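Local coordinates for RagB/SusD domain protein (Flavobacterium johnsoniae, PDB 5J90) that binds chitin as a SusD-like outer-membrane lipoprotein and probably takes part in capturing the polymer for a polysaccharide utilization locus, at residues A211-K216 and G432-S437; L338-A343 and Q418-Q423. One frame throughout, in Å; residues are numbered along the deposited sequence.

Contact 1. Residues A211-K216 and G432-S437; sequences AMRIVK and GQEAWS
A buried, two-pronged salt bridge links the C-terminal end of helix 196-213 to the first turns of helix 432-442 within the largely helical SusD-like fold: Arg-213 and Glu-434 reach for each other from opposite directions. The guanidinium meets the carboxylate end-on. Arg-213 NH1 donates to Glu-434 OE1 over 2.8 Å, using the syn lone pair of that oxygen, and Arg-213 NH2 donates to Glu-434 OE2, also at 2.8 Å. The second bond is almost straight (177° at the hydrogen) and lies in the guanidinium plane, but it arrives out of the plane of the carboxylate; the two flat groups are in fact turned 36° against each other, so the pair is twisted as well as bidentate. A trans first torsion of Glu-434 (chi1 -175°), followed by a bend at chi2, swings the carboxylate across to the arginine. Ser-437, one turn further along the same helix, packs against the guanidinium: its CB sits over the centre of one face, 3.5 Å from Arg-213 CZ, and restricts the group on that side. With a leucine in place of Arg-213, the Glu-434 carboxylate would probably be left without its main counter-charge, and Ser-437 without the flat group that covers it. Arg-213 NH1 has a second anionic partner in Asp-132, which ties the same guanidinium to helix 113-134, while Arg-209 makes a weak, long ion pair with Glu-434. Helix 113-134 also packs against Arg-213 through His-128, and Trp-501 of a loop touches the arginine as well; helix 219-231 lies against Ala-211 and Ile-214, and helix 332-344 brings Glu-334 to Glu-434.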
loop_
_atom_site.group_PDB
_atom_site.type_symbol
_atom_site.label_atom_id
_atom_site.label_comp_id
_atom_site.label_asym_id
_atom_site.label_seq_id
_atom_site.Cartn_x
_atom_site.Cartn_y
_atom_site.Cartn_z
ATOM N N ALA A 211 0.002 17.493 2.359
ATOM C CA ALA A 211 1.109 16.948 3.132
ATOM C C ALA A 211 0.626 15.911 4.150
ATOM O O ALA A 211 1.177 14.813 4.243
ATOM C CB ALA A 211 1.869 18.075 3.813
ATOM N N MET A 212 -0.425 16.228 4.903
ATOM C CA MET A 212 -0.904 15.282 5.895
ATOM C C MET A 212 -1.473 14.038 5.221
ATOM O O MET A 212 -1.355 12.932 5.754
ATOM C CB MET A 212 -1.936 15.925 6.832
ATOM C CG MET A 212 -2.025 15.236 8.191
ATOM S SD MET A 212 -0.500 15.381 9.170
ATOM C CE MET A 212 -0.495 17.146 9.487
ATOM N N ARG A 213 -2.076 14.208 4.045
ATOM C CA ARG A 213 -2.607 13.061 3.309
ATOM C C ARG A 213 -1.570 11.966 3.111
ATOM O O ARG A 213 -1.912 10.782 3.147
ATOM C CB ARG A 213 -3.135 13.489 1.934
ATOM C CG ARG A 213 -3.856 12.364 1.188
ATOM C CD ARG A 213 -5.349 12.329 1.536
ATOM N NE ARG A 213 -6.059 13.387 0.813
ATOM C CZ ARG A 213 -6.806 14.336 1.370
ATOM N NH1 ARG A 213 -7.373 15.250 0.594
ATOM N NH2 ARG A 213 -7.002 14.391 2.688
ATOM N N ILE A 214 -0.323 12.367 2.876
ATOM C CA ILE A 214 0.707 11.401 2.494
ATOM C C ILE A 214 1.586 10.959 3.665
ATOM O O ILE A 214 2.621 10.325 3.457
ATOM C CB ILE A 214 1.571 11.920 1.316
ATOM C CG1 ILE A 214 2.430 13.122 1.724
ATOM C CG2 ILE A 214 0.673 12.265 0.128
ATOM C CD1 ILE A 214 3.483 13.496 0.687
ATOM N N VAL A 215 1.163 11.241 4.894
ATOM C CA VAL A 215 2.033 10.948 6.041
ATOM C C VAL A 215 2.321 9.453 6.256
ATOM O O VAL A 215 3.373 9.108 6.809
ATOM C CB VAL A 215 1.499 11.615 7.335
ATOM C CG1 VAL A 215 0.258 10.905 7.855
ATOM C CG2 VAL A 215 2.592 11.650 8.404
ATOM N N LYS A 216 1.416 8.569 5.841
ATOM C CA LYS A 216 1.665 7.129 5.994
ATOM C C LYS A 216 2.566 6.576 4.900
ATOM O O LYS A 216 3.349 5.660 5.152
ATOM C CB LYS A 216 0.355 6.317 6.077
ATOM C CG LYS A 216 -0.576 6.782 7.191
ATOM C CD LYS A 216 -1.521 5.705 7.743
ATOM C CE LYS A 216 -2.418 5.136 6.688
ATOM N NZ LYS A 216 -3.462 4.253 7.325
ATOM N N GLY A 432 -18.221 16.187 1.803
ATOM C CA GLY A 432 -17.926 14.787 2.033
ATOM C C GLY A 432 -16.626 14.256 1.463
ATOM O O GLY A 432 -16.102 13.279 1.986
ATOM N N GLN A 433 -16.099 14.878 0.414
ATOM C CA GLN A 433 -14.896 14.353 -0.228
ATOM C C GLN A 433 -13.681 14.383 0.703
ATOM O O GLN A 433 -12.994 13.373 0.854
ATOM C CB GLN A 433 -14.626 15.098 -1.538
ATOM C CG GLN A 433 -13.346 14.675 -2.265
ATOM C CD GLN A 433 -13.383 13.251 -2.806
ATOM O OE1 GLN A 433 -14.452 12.665 -3.030
ATOM N NE2 GLN A 433 -12.202 12.689 -3.024
ATOM N N GLU A 434 -13.430 15.514 1.351
ATOM C CA GLU A 434 -12.302 15.586 2.265
ATOM C C GLU A 434 -12.501 14.635 3.444
ATOM O O GLU A 434 -11.563 13.990 3.888
ATOM C CB GLU A 434 -12.096 17.018 2.743
ATOM C CG GLU A 434 -10.852 17.203 3.617
ATOM C CD GLU A 434 -9.566 16.729 2.959
ATOM O OE1 GLU A 434 -9.488 16.664 1.713
ATOM O OE2 GLU A 434 -8.605 16.429 3.696
ATOM N N ALA A 435 -13.729 14.541 3.951
ATOM C CA ALA A 435 -14.011 13.639 5.066
ATOM C C ALA A 435 -13.758 12.181 4.696
ATOM O O ALA A 435 -13.234 11.415 5.509
ATOM C CB ALA A 435 -15.458 13.829 5.562
ATOM N N TRP A 436 -14.141 11.796 3.476
ATOM C CA TRP A 436 -13.886 10.436 2.972
ATOM C C TRP A 436 -12.383 10.164 2.855
ATOM O O TRP A 436 -11.906 9.088 3.235
ATOM C CB TRP A 436 -14.594 10.226 1.621
ATOM C CG TRP A 436 -14.350 8.899 0.943
ATOM C CD1 TRP A 436 -14.429 7.651 1.505
ATOM C CD2 TRP A 436 -14.022 8.699 -0.435
ATOM N NE1 TRP A 436 -14.150 6.687 0.556
ATOM C CE2 TRP A 436 -13.905 7.307 -0.644
ATOM C CE3 TRP A 436 -13.822 9.566 -1.519
ATOM C CZ2 TRP A 436 -13.575 6.765 -1.891
ATOM C CZ3 TRP A 436 -13.504 9.028 -2.759
ATOM C CH2 TRP A 436 -13.387 7.640 -2.933
ATOM N N SER A 437 -11.631 11.131 2.344
ATOM C CA SER A 437 -10.179 10.958 2.268
ATOM C C SER A 437 -9.541 10.831 3.657
ATOM O O SER A 437 -8.711 9.950 3.887
ATOM C CB SER A 437 -9.555 12.094 1.462
ATOM O OG SER A 437 -10.017 12.022 0.124
#

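Contact 2. Residues L338-A343 and Q418-Q423; sequences LRAEGA and QKIITQ
Ile-420 points its longer branch at Ala-340, and this apolar touch carries much of the contact between 338-343 and 418-423. With CG1 beside the backbone N and anti to the carbonyl carbon (chi1 -69°) and the chain then extended, the terminal CD1 of Ile-420 lies 3.8 Å from Ala-340 CB. Ile-420 CD1 also rests on the backbone, 4.0 Å from Glu-341 N. With only a methyl at Ala-340, the isoleucine probably comes closer to the main chain of the facing helix than a bulkier neighbour would allow. The segments are turns of two antiparallel helices, 332-344 and 413-428, whose local axes run at 170° to each other and approach to 9.9 Å in this part of the helical SusD-like fold, where all four touching residues are buried. Phe-337 and Leu-344 of helix 332-344 also touch Ile-420, and Leu-356 of helix 353-368 touches Ala-340. Ile-421 has a similar first torsion but folds back at the second (chi2 -59°), which brings its CD1 across to the Glu-341 carboxylate at a slant, 3.9 Å from Glu-341 OE1. The Glu-341 side chain is itself stretched out, and its other carboxylate oxygen, OE2, is held by salt bridges to Arg-441 NH1 and Arg-345 NH2, so that two arginines grip this one atom while OE1 faces the isoleucine methyl.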
loop_
_atom_site.group_PDB
_atom_site.type_symbol
_atom_site.label_atom_id
_atom_site.label_comp_id
_atom_site.label_asym_id
_atom_site.label_seq_id
_atom_site.Cartn_x
_atom_site.Cartn_y
_atom_site.Cartn_z
ATOM N N LEU A 338 -5.420 20.307 11.159
ATOM C CA LEU A 338 -4.224 19.842 10.469
ATOM C C LEU A 338 -2.993 20.150 11.322
ATOM O O LEU A 338 -2.139 19.283 11.519
ATOM C CB LEU A 338 -4.104 20.512 9.102
ATOM C CG LEU A 338 -5.001 19.898 8.029
ATOM C CD1 LEU A 338 -5.105 20.846 6.863
ATOM C CD2 LEU A 338 -4.431 18.557 7.584
ATOM N N ARG A 339 -2.909 21.377 11.829
ATOM C CA ARG A 339 -1.786 21.753 12.686
ATOM C C ARG A 339 -1.766 20.940 13.978
ATOM O O ARG A 339 -0.690 20.562 14.449
ATOM C CB ARG A 339 -1.804 23.253 12.985
ATOM C CG ARG A 339 -1.499 24.133 11.771
ATOM C CD ARG A 339 -1.904 25.589 12.036
ATOM N NE ARG A 339 -1.049 26.196 13.036
ATOM C CZ ARG A 339 -1.347 27.283 13.743
ATOM N NH1 ARG A 339 -2.511 27.921 13.610
ATOM N NH2 ARG A 339 -0.464 27.730 14.610
ATOM N N ALA A 340 -2.936 20.647 14.539
ATOM C CA ALA A 340 -3.016 19.833 15.748
ATOM C C ALA A 340 -2.418 18.450 15.514
ATOM O O ALA A 340 -1.625 17.963 16.323
ATOM C CB ALA A 340 -4.461 19.723 16.243
ATOM N N GLU A 341 -2.791 17.810 14.406
ATOM C CA GLU A 341 -2.217 16.515 14.080
ATOM C C GLU A 341 -0.707 16.630 13.829
ATOM O O GLU A 341 0.071 15.779 14.276
ATOM C CB GLU A 341 -2.906 15.904 12.865
ATOM C CG GLU A 341 -2.252 14.580 12.481
ATOM C CD GLU A 341 -2.957 13.818 11.377
ATOM O OE1 GLU A 341 -4.028 14.243 10.896
ATOM O OE2 GLU A 341 -2.413 12.757 10.999
ATOM N N GLY A 342 -0.283 17.669 13.117
ATOM C CA GLY A 342 1.135 17.909 12.904
ATOM C C GLY A 342 1.883 18.032 14.222
ATOM O O GLY A 342 3.004 17.523 14.360
ATOM N N ALA A 343 1.268 18.697 15.197
ATOM C CA ALA A 343 1.899 18.860 16.508
ATOM C C ALA A 343 2.007 17.502 17.214
ATOM O O ALA A 343 3.024 17.207 17.855
ATOM C CB ALA A 343 1.110 19.846 17.347
ATOM N N GLN A 418 -7.975 10.443 17.153
ATOM C CA GLN A 418 -9.410 10.218 17.014
ATOM C C GLN A 418 -10.217 11.457 17.407
ATOM O O GLN A 418 -11.198 11.800 16.744
ATOM C CB GLN A 418 -9.852 8.985 17.813
ATOM C CG GLN A 418 -11.316 8.625 17.629
ATOM C CD GLN A 418 -11.716 7.375 18.402
ATOM O OE1 GLN A 418 -10.930 6.841 19.194
ATOM N NE2 GLN A 418 -12.942 6.909 18.186
ATOM N N LYS A 419 -9.809 12.132 18.480
ATOM C CA LYS A 419 -10.493 13.351 18.902
ATOM C C LYS A 419 -10.353 14.429 17.839
ATOM O O LYS A 419 -11.340 15.050 17.442
ATOM C CB LYS A 419 -9.935 13.854 20.237
ATOM C CG LYS A 419 -10.360 13.006 21.433
ATOM C CD LYS A 419 -9.619 13.450 22.686
ATOM C CE LYS A 419 -9.940 12.542 23.872
ATOM N NZ LYS A 419 -11.289 12.820 24.461
ATOM N N ILE A 420 -9.124 14.653 17.385
ATOM C CA ILE A 420 -8.863 15.662 16.363
ATOM C C ILE A 420 -9.673 15.421 15.086
ATOM O O ILE A 420 -10.344 16.327 14.573
ATOM C CB ILE A 420 -7.360 15.720 16.032
ATOM C CG1 ILE A 420 -6.593 16.287 17.229
ATOM C CG2 ILE A 420 -7.117 16.563 14.790
ATOM C CD1 ILE A 420 -5.078 16.076 17.150
ATOM N N ILE A 421 -9.628 14.195 14.581
ATOM C CA ILE A 421 -10.319 13.892 13.330
ATOM C C ILE A 421 -11.843 13.927 13.510
ATOM O O ILE A 421 -12.563 14.330 12.599
ATOM C CB ILE A 421 -9.858 12.544 12.731
ATOM C CG1 ILE A 421 -8.340 12.545 12.471
ATOM C CG2 ILE A 421 -10.625 12.241 11.445
ATOM C CD1 ILE A 421 -7.864 13.626 11.527
ATOM N N THR A 422 -12.344 13.526 14.680
ATOM C CA THR A 422 -13.788 13.615 14.930
ATOM C C THR A 422 -14.251 15.072 14.834
ATOM O O THR A 422 -15.242 15.376 14.162
ATOM C CB THR A 422 -14.161 13.042 16.314
ATOM O OG1 THR A 422 -13.873 11.640 16.340
ATOM C CG2 THR A 422 -15.646 13.249 16.612
ATOM N N GLN A 423 -13.518 15.972 15.479
ATOM C CA GLN A 423 -13.885 17.386 15.446
ATOM C C GLN A 423 -13.694 17.986 14.054
ATOM O O GLN A 423 -14.479 18.828 13.607
ATOM C CB GLN A 423 -13.132 18.155 16.529
ATOM C CG GLN A 423 -13.674 17.837 17.923
ATOM C CD GLN A 423 -15.153 18.178 18.063
ATOM O OE1 GLN A 423 -15.616 19.212 17.575
ATOM N NE2 GLN A 423 -15.903 17.303 18.735
#

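Overall arrangement
The centres of contacts 1 and 2 lie about 12 Å apart, and Met-212 joins them directly. Met-212 CE packs 3.4 Å from Leu-338 O and Met-212 CG lies 3.5 Å from Glu-341 OE1, so helix 196-213, one side of contact 1, also packs against segment 338-343 of contact 2. A second connection runs through the chain, since helices 413-428 and 432-442 are consecutive. Arg-441, on the latter helix, bonds to Glu-341 of contact 2, and its carbonyl oxygen accepts from Lys-216 of segment 211-216. Contact 1 is the more central, about 8 Å from the centre of the chain against about 16 Å for contact 2.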